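Glutathione peroxidase (Hypocrea jecorina, PDB 6VPD) probably reduces hydroperoxides to alcohols with thioredoxin as electron donor, as a thioredoxin-dependent member of the glutathione peroxidase family. Local coordinates at residues 54-59 and 149-154; 92-97 and 124-129. All coordinates share one frame; numbering follows the deposited sequence.

Contact 1. Residues 54-59 and 149-154; sequences VVNTAS and ERVKWN
Asn56 reaches out from strand 51-58 and gives one amide hydrogen of ND2 to the backbone O of Trp153, 3.1 Å away. The bond is fairly straight, 162° at the hydrogen, and Trp153 O lies almost in the plane of the Asn56 amide, while ND2 itself is tilted from the plane of the Trp153 carbonyl. CB of Asn56 points toward the 149-154 loop, and CG sits between the backbone N and the carbonyl carbon (chi1 56°). The same ND2 rests against CA of Asn154 at 3.5 Å, and CG1 of Val151 approaches it at 3.7 Å, so this buried amide nitrogen is closed in by carbon as well as held by a carbonyl.

Strand 51-58 is an inner strand of the mixed sheet of this thioredoxin fold, and the loop reaches it just before strand 157-160, its antiparallel neighbour; Asn56 is also backbone-bonded to Phe155.

Farther along the strand, Asn154 lies beside Ala58, its OD1 4.0 Å from Ala58 CA. The ND2 branch of Asn154 turns back over one face of the Trp153 indole, off toward the rim. Ala58, which also touches Phe63 and Tyr67, lies near Cys61, the predicted active-site residue, their side chains about 7 Å apart.

Contact 2. Residues 92-97 and 124-129; sequences CNQFGS and INVNGD
Gln94 carries the polar part of this contact, its side-chain amide set against the backbone of Val126 and Asn127. Both segments are loops of the thioredoxin fold: 92-97 leaves the end of strand 85-92, whereas the loop segment 124-129 leads into helix 133-141. Beyond CG the Gln94 chain is extended, which carries CD across to the second loop. NE2 donates to Asn127 O at 2.9 Å in a nearly straight bond, 168° at the hydrogen; the acceptor lies close to the plane of the Gln94 amide, whereas the nitrogen stands above the plane of the Asn127 carbonyl. OE1 takes two weak, bent bonds, from Asn127 N at 3.0 Å and Val126 N at 3.2 Å. An alanine in place of Gln94 would probably leave Asn127 O and the two backbone N-H groups without these mates and open a gap beside Asn125.

Asn125 crosses Gln94 at about a right angle, with their amide planes 61° apart.

The apolar contacts centre on Val126. Its CG2 meets the edge of the Phe95 ring near the ring plane, 3.8 Å from CZ, and lies 3.9 Å from Cys92 SG. Tyr135 of helix 133-141 and Asn56 of strand 51-58 also touch Val126.

The Asn127 amide, turned 80° from the Phe95 ring, is also held from outside the two loops: ND2 is hydrogen-bonded to Val151 O, while the same nitrogen lies 3.6 Å from Phe95 CZ.

Overall arrangement
The two contacts are neighbours, their centres about 8 Å apart. Both segments of contact 2 fall between those of contact 1 in the sequence: the order is 54-59, 92-97, 124-129, 149-154. Strands 51-58 and 85-92 run parallel in one sheet and send 54-59 and 92-97 to the same end of it, where Ser59 N and Cys92 O probably hydrogen-bond. Segments 124-129 and 149-154 flank helix 133-141 in sequence and pack against 92-97 and 54-59 respectively. Phe95 also packs on Lys152 O through CE1. Contact 1 comes near the predicted active-site Cys61 through Ala58, while contact 2 lies away from it.

Contact 1. Residues 54-59 and 149-154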
loop_
_atom_site.group_PDB
_atom_site.type_symbol
_atom_site.label_atom_id
_atom_site.label_comp_id
_atom_site.label_asym_id
_atom_site.label_seq_id
_atom_site.Cartn_x
_atom_site.Cartn_y
_atom_site.Cartn_z
ATOM N N VAL A 54 12.458 1.475 -11.748
ATOM C CA VAL A 54 12.845 2.456 -10.745
ATOM C C VAL A 54 11.978 2.184 -9.538
ATOM O O VAL A 54 10.759 2.039 -9.668
ATOM C CB VAL A 54 12.653 3.898 -11.256
ATOM C CG1 VAL A 54 12.889 4.893 -10.143
ATOM C CG2 VAL A 54 13.570 4.205 -12.439
ATOM N N VAL A 55 12.600 2.054 -8.375
ATOM C CA VAL A 55 11.870 1.735 -7.158
ATOM C C VAL A 55 12.471 2.559 -6.017
ATOM O O VAL A 55 13.695 2.692 -5.918
ATOM C CB VAL A 55 11.890 0.219 -6.878
ATOM C CG1 VAL A 55 13.279 -0.247 -6.569
ATOM C CG2 VAL A 55 10.954 -0.143 -5.734
ATOM N N ASN A 56 11.609 3.199 -5.224
ATOM C CA ASN A 56 12.022 3.915 -4.024
ATOM C C ASN A 56 12.038 2.938 -2.853
ATOM O O ASN A 56 11.002 2.355 -2.496
ATOM C CB ASN A 56 11.083 5.073 -3.716
ATOM C CG ASN A 56 9.672 4.616 -3.596
ATOM O OD1 ASN A 56 9.185 3.877 -4.462
ATOM N ND2 ASN A 56 9.002 5.003 -2.516
ATOM N N THR A 57 13.206 2.760 -2.262
ATOM C CA THR A 57 13.373 1.781 -1.207
ATOM C C THR A 57 13.315 2.458 0.156
ATOM O O THR A 57 13.446 3.678 0.282
ATOM C CB THR A 57 14.689 1.015 -1.377
ATOM O OG1 THR A 57 15.757 1.943 -1.613
ATOM C CG2 THR A 57 14.584 0.071 -2.547
ATOM N N ALA A 58 13.071 1.630 1.167
ATOM C CA ALA A 58 13.063 2.079 2.545
ATOM C C ALA A 58 14.452 2.519 2.971
ATOM O O ALA A 58 15.450 1.859 2.674
ATOM C CB ALA A 58 12.583 0.955 3.456
ATOM N N SER A 59 14.516 3.645 3.677
ATOM C CA SER A 59 15.747 3.998 4.371
ATOM C C SER A 59 15.985 3.063 5.562
ATOM O O SER A 59 17.086 2.530 5.733
ATOM C CB SER A 59 15.688 5.461 4.807
ATOM O OG SER A 59 16.989 5.963 5.025
ATOM N N GLU A 149 -0.660 11.985 -7.936
ATOM C CA GLU A 149 0.705 12.012 -8.428
ATOM C C GLU A 149 1.727 11.596 -7.364
ATOM O O GLU A 149 2.725 10.943 -7.699
ATOM C CB GLU A 149 0.981 13.414 -8.980
ATOM C CG GLU A 149 2.325 13.575 -9.601
ATOM C CD GLU A 149 2.515 14.917 -10.286
ATOM O OE1 GLU A 149 1.524 15.428 -10.873
ATOM O OE2 GLU A 149 3.655 15.453 -10.226
ATOM N N ARG A 150 1.471 11.901 -6.086
ATOM C CA ARG A 150 2.349 11.488 -4.989
ATOM C C ARG A 150 2.583 9.979 -4.951
ATOM O O ARG A 150 1.678 9.174 -5.202
ATOM C CB ARG A 150 1.770 11.931 -3.637
ATOM C CG ARG A 150 1.797 13.452 -3.361
ATOM C CD ARG A 150 3.216 13.882 -2.982
ATOM N NE ARG A 150 3.510 15.306 -3.151
ATOM C CZ ARG A 150 3.818 15.879 -4.309
ATOM N NH1 ARG A 150 3.877 15.129 -5.412
ATOM N NH2 ARG A 150 4.094 17.184 -4.332
ATOM N N VAL A 151 3.823 9.609 -4.614
ATOM C CA VAL A 151 4.121 8.252 -4.179
ATOM C C VAL A 151 3.526 8.029 -2.799
ATOM O O VAL A 151 3.762 8.806 -1.864
ATOM C CB VAL A 151 5.634 8.013 -4.182
ATOM C CG1 VAL A 151 5.945 6.607 -3.713
ATOM C CG2 VAL A 151 6.190 8.256 -5.582
ATOM N N LYS A 152 2.750 6.961 -2.661
ATOM C CA LYS A 152 2.007 6.731 -1.428
ATOM C C LYS A 152 2.885 6.121 -0.344
ATOM O O LYS A 152 2.789 6.515 0.821
ATOM C CB LYS A 152 0.802 5.829 -1.705
ATOM C CG LYS A 152 -0.061 6.310 -2.866
ATOM C CD LYS A 152 -0.708 5.143 -3.637
ATOM C CE LYS A 152 -0.796 5.445 -5.148
ATOM N NZ LYS A 152 -1.311 4.287 -5.949
ATOM N N TRP A 153 3.758 5.181 -0.704
ATOM C CA TRP A 153 4.476 4.399 0.289
ATOM C C TRP A 153 5.830 3.998 -0.291
ATOM O O TRP A 153 6.150 4.306 -1.447
ATOM C CB TRP A 153 3.623 3.198 0.701
ATOM C CG TRP A 153 4.065 2.471 1.937
ATOM C CD1 TRP A 153 4.382 1.137 2.043
ATOM C CD2 TRP A 153 4.233 3.026 3.248
ATOM N NE1 TRP A 153 4.735 0.834 3.344
ATOM C CE2 TRP A 153 4.660 1.977 4.100
ATOM C CE3 TRP A 153 4.084 4.311 3.783
ATOM C CZ2 TRP A 153 4.933 2.177 5.456
ATOM C CZ3 TRP A 153 4.372 4.512 5.128
ATOM C CH2 TRP A 153 4.778 3.449 5.952
ATOM N N ASN A 154 6.640 3.317 0.522
ATOM C CA ASN A 154 7.879 2.769 -0.007
ATOM C C ASN A 154 7.553 1.760 -1.104
ATOM O O ASN A 154 6.483 1.140 -1.107
ATOM C CB ASN A 154 8.715 2.086 1.090
ATOM C CG ASN A 154 8.835 2.906 2.365
ATOM O OD1 ASN A 154 9.512 3.935 2.406
ATOM N ND2 ASN A 154 8.219 2.417 3.435
#

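Contact 2. Residues 92-97 and 124-129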
loop_
_atom_site.group_PDB
_atom_site.type_symbol
_atom_site.label_atom_id
_atom_site.label_comp_id
_atom_site.label_asym_id
_atom_site.label_seq_id
_atom_site.Cartn_x
_atom_site.Cartn_y
_atom_site.Cartn_z
ATOM N N CYS A 92 14.619 6.217 0.562
ATOM C CA CYS A 92 13.725 7.323 0.880
ATOM C C CYS A 92 13.279 7.202 2.326
ATOM O O CYS A 92 12.708 6.179 2.724
ATOM C CB CYS A 92 12.513 7.337 -0.045
ATOM S SG CYS A 92 11.694 8.928 -0.060
ATOM N N ASN A 93 13.531 8.255 3.096
ATOM C CA ASN A 93 13.174 8.317 4.502
ATOM C C ASN A 93 11.782 8.888 4.727
ATOM O O ASN A 93 11.348 8.984 5.879
ATOM C CB ASN A 93 14.198 9.167 5.258
ATOM C CG ASN A 93 14.182 10.627 4.814
ATOM O OD1 ASN A 93 13.663 10.958 3.737
ATOM N ND2 ASN A 93 14.761 11.511 5.640
ATOM N N GLN A 94 11.071 9.253 3.663
ATOM C CA GLN A 94 9.831 10.007 3.775
ATOM C C GLN A 94 8.633 9.178 4.207
ATOM O O GLN A 94 7.548 9.744 4.319
ATOM C CB GLN A 94 9.493 10.687 2.443
ATOM C CG GLN A 94 10.311 11.921 2.115
ATOM C CD GLN A 94 9.894 12.589 0.793
ATOM O OE1 GLN A 94 9.408 11.932 -0.126
ATOM N NE2 GLN A 94 10.096 13.896 0.698
ATOM N N PHE A 95 8.753 7.874 4.456
ATOM C CA PHE A 95 7.575 7.053 4.785
ATOM C C PHE A 95 7.793 6.334 6.125
ATOM O O PHE A 95 7.844 5.103 6.196
ATOM C CB PHE A 95 7.252 6.058 3.649
ATOM C CG PHE A 95 7.043 6.719 2.309
ATOM C CD1 PHE A 95 5.827 7.305 1.988
ATOM C CD2 PHE A 95 8.078 6.771 1.373
ATOM C CE1 PHE A 95 5.649 7.930 0.754
ATOM C CE2 PHE A 95 7.908 7.394 0.148
ATOM C CZ PHE A 95 6.697 7.969 -0.164
ATOM N N GLY A 96 7.906 7.115 7.198
ATOM C CA GLY A 96 7.941 6.587 8.559
ATOM C C GLY A 96 7.225 7.499 9.543
ATOM O O GLY A 96 7.435 8.719 9.520
ATOM N N SER A 97 6.398 6.935 10.423
ATOM C CA SER A 97 5.500 7.728 11.253
ATOM C C SER A 97 5.988 7.826 12.700
ATOM O O SER A 97 6.426 6.840 13.306
ATOM C CB SER A 97 4.078 7.163 11.208
ATOM O OG SER A 97 3.170 8.092 11.776
ATOM N N ILE A 124 17.211 10.083 -1.702
ATOM C CA ILE A 124 16.498 11.205 -2.307
ATOM C C ILE A 124 15.125 11.374 -1.661
ATOM O O ILE A 124 14.634 10.520 -0.911
ATOM C CB ILE A 124 16.323 11.048 -3.830
ATOM C CG1 ILE A 124 15.612 9.746 -4.149
ATOM C CG2 ILE A 124 17.657 11.162 -4.582
ATOM C CD1 ILE A 124 15.085 9.767 -5.521
ATOM N N ASN A 125 14.501 12.497 -1.978
ATOM C CA ASN A 125 13.102 12.708 -1.674
ATOM C C ASN A 125 12.285 12.450 -2.925
ATOM O O ASN A 125 12.618 12.955 -4.002
ATOM C CB ASN A 125 12.879 14.123 -1.153
ATOM C CG ASN A 125 13.382 14.283 0.252
ATOM O OD1 ASN A 125 12.676 13.971 1.205
ATOM N ND2 ASN A 125 14.628 14.719 0.393
ATOM N N VAL A 126 11.235 11.637 -2.788
ATOM C CA VAL A 126 10.340 11.403 -3.914
ATOM C C VAL A 126 9.150 12.343 -3.923
ATOM O O VAL A 126 8.436 12.394 -4.931
ATOM C CB VAL A 126 9.822 9.947 -3.957
ATOM C CG1 VAL A 126 10.990 8.970 -4.035
ATOM C CG2 VAL A 126 8.913 9.635 -2.769
ATOM N N ASN A 127 8.919 13.099 -2.848
ATOM C CA ASN A 127 7.715 13.909 -2.708
ATOM C C ASN A 127 8.060 15.283 -2.162
ATOM O O ASN A 127 9.105 15.486 -1.547
ATOM C CB ASN A 127 6.699 13.245 -1.790
ATOM C CG ASN A 127 5.999 12.109 -2.460
ATOM O OD1 ASN A 127 5.815 12.136 -3.676
ATOM N ND2 ASN A 127 5.614 11.093 -1.693
ATOM N N GLY A 128 7.167 16.230 -2.405
ATOM C CA GLY A 128 7.397 17.594 -1.996
ATOM C C GLY A 128 8.097 18.404 -3.062
ATOM O O GLY A 128 8.492 17.911 -4.126
ATOM N N ASP A 129 8.240 19.698 -2.758
ATOM C CA ASP A 129 8.938 20.618 -3.646
ATOM C C ASP A 129 10.431 20.346 -3.646
ATOM O O ASP A 129 11.146 20.806 -4.549
ATOM C CB ASP A 129 8.659 22.067 -3.232
ATOM C CG ASP A 129 7.193 22.469 -3.415
ATOM O OD1 ASP A 129 6.624 22.223 -4.508
ATOM O OD2 ASP A 129 6.612 23.035 -2.459
#